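Local coordinates for copper-transporting ATPase PAA1, chloroplastic (Arabidopsis thaliana, PDB 5LBD), which transports monovalent copper across the plastid envelope at the expense of ATP, the chain here being its nucleotide-binding (N) domain, at residues A[83-97]-A[114-126]. The protein carries 2 engineered substitutions. Sequence-based numbering, arbitrary orientation. Where two conformers were deposited one is given.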
# COMPACT_ATOMS: atom_id res chain seq x y z
N ARG A 83 5.34 5.66 -8.55
CA ARG A 83 3.89 5.48 -8.59
C ARG A 83 3.52 4.35 -7.63
O ARG A 83 3.77 3.18 -7.92
CB ARG A 83 3.41 5.13 -10.00
CG ARG A 83 3.94 6.04 -11.09
CD ARG A 83 3.31 5.74 -12.49
NE ARG A 83 3.66 4.42 -13.03
CZ ARG A 83 2.93 3.32 -12.85
NH1 ARG A 83 1.79 3.36 -12.15
NH2 ARG A 83 3.34 2.17 -13.39
N VAL A 84 2.90 4.70 -6.51
CA VAL A 84 2.62 3.75 -5.44
C VAL A 84 1.12 3.51 -5.43
O VAL A 84 0.34 4.45 -5.28
CB VAL A 84 3.10 4.26 -4.07
CG1 VAL A 84 2.72 3.27 -2.99
CG2 VAL A 84 4.59 4.46 -4.09
N THR A 85 0.71 2.25 -5.61
CA THR A 85 -0.69 1.87 -5.60
C THR A 85 -0.99 1.06 -4.36
O THR A 85 -0.16 0.28 -3.89
CB THR A 85 -1.07 1.04 -6.82
OG1 THR A 85 -0.16 -0.06 -6.92
CG2 THR A 85 -0.97 1.90 -8.06
N VAL A 86 -2.20 1.23 -3.84
CA VAL A 86 -2.69 0.54 -2.67
C VAL A 86 -4.11 0.09 -2.98
O VAL A 86 -5.00 0.94 -3.13
CB VAL A 86 -2.69 1.42 -1.42
CG1 VAL A 86 -3.13 0.64 -0.27
CG2 VAL A 86 -1.30 2.03 -1.18
N GLY A 87 -4.34 -1.21 -3.09
CA GLY A 87 -5.69 -1.65 -3.40
C GLY A 87 -5.79 -3.10 -3.75
O GLY A 87 -5.00 -3.93 -3.30
N THR A 88 -6.84 -3.43 -4.51
CA THR A 88 -7.03 -4.80 -4.91
C THR A 88 -5.91 -5.25 -5.84
O THR A 88 -5.20 -4.45 -6.46
CB THR A 88 -8.35 -4.99 -5.67
OG1 THR A 88 -8.29 -4.25 -6.89
CG2 THR A 88 -9.53 -4.55 -4.86
N LEU A 89 -5.80 -6.57 -6.00
CA LEU A 89 -4.85 -7.11 -6.95
C LEU A 89 -5.14 -6.60 -8.36
O LEU A 89 -4.21 -6.25 -9.10
CB LEU A 89 -4.89 -8.63 -6.89
CG LEU A 89 -3.92 -9.37 -7.81
CD1 LEU A 89 -2.48 -8.95 -7.49
CD2 LEU A 89 -4.09 -10.86 -7.72
N GLU A 90 -6.42 -6.52 -8.73
CA GLU A 90 -6.79 -6.00 -10.05
C GLU A 90 -6.32 -4.57 -10.22
O GLU A 90 -5.84 -4.20 -11.30
CB GLU A 90 -8.31 -6.07 -10.26
CG GLU A 90 -8.93 -7.43 -10.01
CD GLU A 90 -9.48 -7.56 -8.56
OE1 GLU A 90 -8.70 -7.97 -7.66
OE2 GLU A 90 -10.67 -7.21 -8.32
N TRP A 91 -6.46 -3.75 -9.17
CA TRP A 91 -6.07 -2.35 -9.22
C TRP A 91 -4.58 -2.19 -9.45
O TRP A 91 -4.13 -1.42 -10.29
CB TRP A 91 -6.48 -1.67 -7.91
CG TRP A 91 -6.02 -0.31 -7.66
CD1 TRP A 91 -5.00 0.07 -6.83
CD2 TRP A 91 -6.59 0.89 -8.19
NE1 TRP A 91 -4.89 1.44 -6.84
CE2 TRP A 91 -5.86 1.96 -7.66
CE3 TRP A 91 -7.63 1.15 -9.07
CZ2 TRP A 91 -6.16 3.29 -7.96
CZ3 TRP A 91 -7.94 2.48 -9.38
CH2 TRP A 91 -7.20 3.53 -8.84
N VAL A 92 -3.77 -2.94 -8.71
CA VAL A 92 -2.34 -2.76 -8.84
C VAL A 92 -1.84 -3.31 -10.16
O VAL A 92 -0.90 -2.77 -10.74
CB VAL A 92 -1.62 -3.38 -7.63
CG1 VAL A 92 -2.17 -2.77 -6.32
CG2 VAL A 92 -1.72 -4.90 -7.63
N LYS A 93 -2.44 -4.40 -10.66
CA LYS A 93 -2.09 -4.89 -11.99
C LYS A 93 -2.51 -3.91 -13.08
O LYS A 93 -1.83 -3.77 -14.11
CB LYS A 93 -2.78 -6.22 -12.25
CG LYS A 93 -2.28 -7.42 -11.49
CD LYS A 93 -3.17 -8.63 -11.87
CE LYS A 93 -2.62 -9.96 -11.44
NZ LYS A 93 -3.49 -11.06 -11.99
N ARG A 94 -3.67 -3.26 -12.91
CA ARG A 94 -4.13 -2.33 -13.94
C ARG A 94 -3.16 -1.17 -14.06
O ARG A 94 -2.96 -0.64 -15.15
CB ARG A 94 -5.53 -1.81 -13.61
CG ARG A 94 -6.28 -1.28 -14.77
CD ARG A 94 -7.51 -0.57 -14.20
NE ARG A 94 -7.22 0.80 -13.81
CZ ARG A 94 -8.08 1.59 -13.16
NH1 ARG A 94 -9.26 1.12 -12.74
NH2 ARG A 94 -7.76 2.85 -12.92
N HIS A 95 -2.56 -0.80 -12.95
CA HIS A 95 -1.56 0.25 -12.91
C HIS A 95 -0.15 -0.23 -13.28
O HIS A 95 0.81 0.54 -13.11
CB HIS A 95 -1.57 0.88 -11.53
CG HIS A 95 -2.75 1.77 -11.29
ND1 HIS A 95 -4.02 1.29 -11.01
CD2 HIS A 95 -2.87 3.11 -11.36
CE1 HIS A 95 -4.86 2.30 -10.93
NE2 HIS A 95 -4.18 3.42 -11.12
N GLY A 96 0.00 -1.45 -13.79
CA GLY A 96 1.25 -1.84 -14.41
C GLY A 96 2.08 -2.86 -13.66
O GLY A 96 3.09 -3.30 -14.20
N ALA A 97 1.63 -3.31 -12.51
CA ALA A 97 2.39 -4.31 -11.77
C ALA A 97 2.17 -5.69 -12.39
O ALA A 97 1.09 -6.01 -12.87
CB ALA A 97 1.95 -4.31 -10.31
N SER A 114 -9.20 -8.79 5.83
CA SER A 114 -9.00 -8.37 4.44
C SER A 114 -7.53 -8.22 4.09
O SER A 114 -6.66 -8.36 4.95
CB SER A 114 -9.72 -7.05 4.18
OG SER A 114 -9.09 -5.97 4.86
N VAL A 115 -7.26 -7.96 2.82
CA VAL A 115 -5.90 -7.75 2.33
C VAL A 115 -5.88 -6.59 1.35
O VAL A 115 -6.88 -6.26 0.70
CB VAL A 115 -5.29 -9.00 1.63
CG1 VAL A 115 -5.45 -10.27 2.49
CG2 VAL A 115 -5.88 -9.22 0.25
N VAL A 116 -4.74 -5.93 1.27
CA VAL A 116 -4.48 -4.99 0.19
C VAL A 116 -3.13 -5.32 -0.44
O VAL A 116 -2.23 -5.89 0.19
CB VAL A 116 -4.53 -3.52 0.68
CG1 VAL A 116 -5.82 -3.28 1.42
CG2 VAL A 116 -3.35 -3.19 1.56
N TYR A 117 -3.02 -5.00 -1.72
CA TYR A 117 -1.80 -5.16 -2.48
C TYR A 117 -1.16 -3.80 -2.69
O TYR A 117 -1.85 -2.78 -2.81
CB TYR A 117 -2.08 -5.85 -3.82
CG TYR A 117 -2.48 -7.31 -3.66
CD1 TYR A 117 -3.77 -7.66 -3.35
CD2 TYR A 117 -1.54 -8.32 -3.73
CE1 TYR A 117 -4.15 -8.99 -3.16
CE2 TYR A 117 -1.91 -9.66 -3.57
CZ TYR A 117 -3.22 -9.97 -3.28
OH TYR A 117 -3.64 -11.26 -3.09
N ILE A 118 0.15 -3.81 -2.79
CA ILE A 118 0.97 -2.63 -2.96
C ILE A 118 1.76 -2.78 -4.24
O ILE A 118 2.54 -3.73 -4.40
CB ILE A 118 1.91 -2.41 -1.79
CG1 ILE A 118 1.17 -2.49 -0.45
CG2 ILE A 118 2.60 -1.07 -1.95
CD1 ILE A 118 0.02 -1.55 -0.32
N GLY A 119 1.58 -1.83 -5.17
CA GLY A 119 2.43 -1.74 -6.33
C GLY A 119 3.36 -0.54 -6.20
O GLY A 119 2.99 0.51 -5.65
N VAL A 120 4.55 -0.68 -6.76
CA VAL A 120 5.53 0.40 -6.84
C VAL A 120 6.03 0.42 -8.27
O VAL A 120 6.69 -0.54 -8.70
CB VAL A 120 6.68 0.25 -5.85
CG1 VAL A 120 7.57 1.45 -5.94
CG2 VAL A 120 6.13 0.16 -4.46
N ASP A 121 5.65 1.44 -9.03
CA ASP A 121 5.91 1.49 -10.46
C ASP A 121 5.40 0.20 -11.11
O ASP A 121 4.21 -0.10 -11.01
CB ASP A 121 7.40 1.76 -10.72
CG ASP A 121 7.81 3.20 -10.36
OD1 ASP A 121 6.96 4.13 -10.45
OD2 ASP A 121 8.98 3.43 -9.98
N ASN A 122 6.26 -0.59 -11.77
CA ASN A 122 5.78 -1.78 -12.45
C ASN A 122 5.98 -3.05 -11.63
O ASN A 122 5.89 -4.15 -12.17
CB ASN A 122 6.42 -1.90 -13.82
CG ASN A 122 5.82 -0.91 -14.81
OD1 ASN A 122 6.44 0.09 -15.15
ND2 ASN A 122 4.60 -1.19 -15.26
N THR A 123 6.21 -2.91 -10.32
CA THR A 123 6.52 -4.05 -9.45
C THR A 123 5.38 -4.29 -8.47
O THR A 123 4.87 -3.35 -7.84
CB THR A 123 7.82 -3.80 -8.70
OG1 THR A 123 8.88 -3.70 -9.65
CG2 THR A 123 8.10 -4.95 -7.76
N LEU A 124 4.96 -5.55 -8.36
CA LEU A 124 4.06 -5.92 -7.28
C LEU A 124 4.94 -6.09 -6.06
O LEU A 124 5.74 -7.03 -5.99
CB LEU A 124 3.30 -7.20 -7.62
CG LEU A 124 2.39 -7.80 -6.57
CD1 LEU A 124 1.33 -6.81 -6.17
CD2 LEU A 124 1.73 -9.06 -7.12
N ALA A 125 4.85 -5.15 -5.14
CA ALA A 125 5.80 -5.02 -4.06
C ALA A 125 5.44 -5.82 -2.82
O ALA A 125 6.35 -6.22 -2.09
CB ALA A 125 5.94 -3.55 -3.67
N ALA A 126 4.15 -6.00 -2.54
CA ALA A 126 3.78 -6.55 -1.24
C ALA A 126 2.30 -6.85 -1.20
O ALA A 126 1.50 -6.34 -1.99
CB ALA A 126 4.14 -5.58 -0.11
O HOH W 1 2.14 1.34 -9.84
O HOH W 2 6.33 5.12 -13.67
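T85 and G119 form a hydrogen-bonded pair midway along two antiparallel strands, 83-87 and 115-120, with T85 N to G119 O at 2.9 Å. G87 and Y117 repeat the pattern toward the helix, and the ladder is prolonged at its other end by D121 N, which donates to R83 O. V84 and V86 lie opposite V120 and I118 in the non-hydrogen-bonded pairs.

At the turn end, polar side chains take over. D121 OD1 receives R83 N at 2.9 Å in a nearly straight bond, met from above the carboxylate plane, so D121 is tied to R83 through both main chain and side chain. The R83 side chain, bent at chi3 (-65°), lays a guanidinium face over D121 CA and grips H95 O end-on with NH1 and NH2, fastening the helix exit to the strand. A water joins R83 O to D121 O. N122 ND2 reaches G96 O at 2.8 Å, from above the carbonyl plane; G96 is the positive-phi residue of the Schellman motif closing helix 89-94, and D121 and N122 are the central residues of the type II' turn that joins strands 115-120 and 123-126 into a beta-hairpin, whose first strand pairs with 83-87.

Apolar side chains pack between helix 89-94 and the sheet. L89 CB sits over one face of the Y117 ring, 4.0 Å from its centroid, a CH-pi contact, while G87 O lies at the ring's edge. V92 crosses Y117 at about a right angle: CG2 touches Y117 CB and L124 CD1, each at 3.9 Å. A97 CB abuts L124. On the reverse face V86 CG1 meets I118 CD1 at 3.8 Å, the two side chains pointing the same way.

Helix 89-94 thus covers the T85 and Y117 face of the nucleotide-binding domain's antiparallel sheet, whereas V84 and V86 face helix 26-37; strands 74-79 and 123-130 flank the pair.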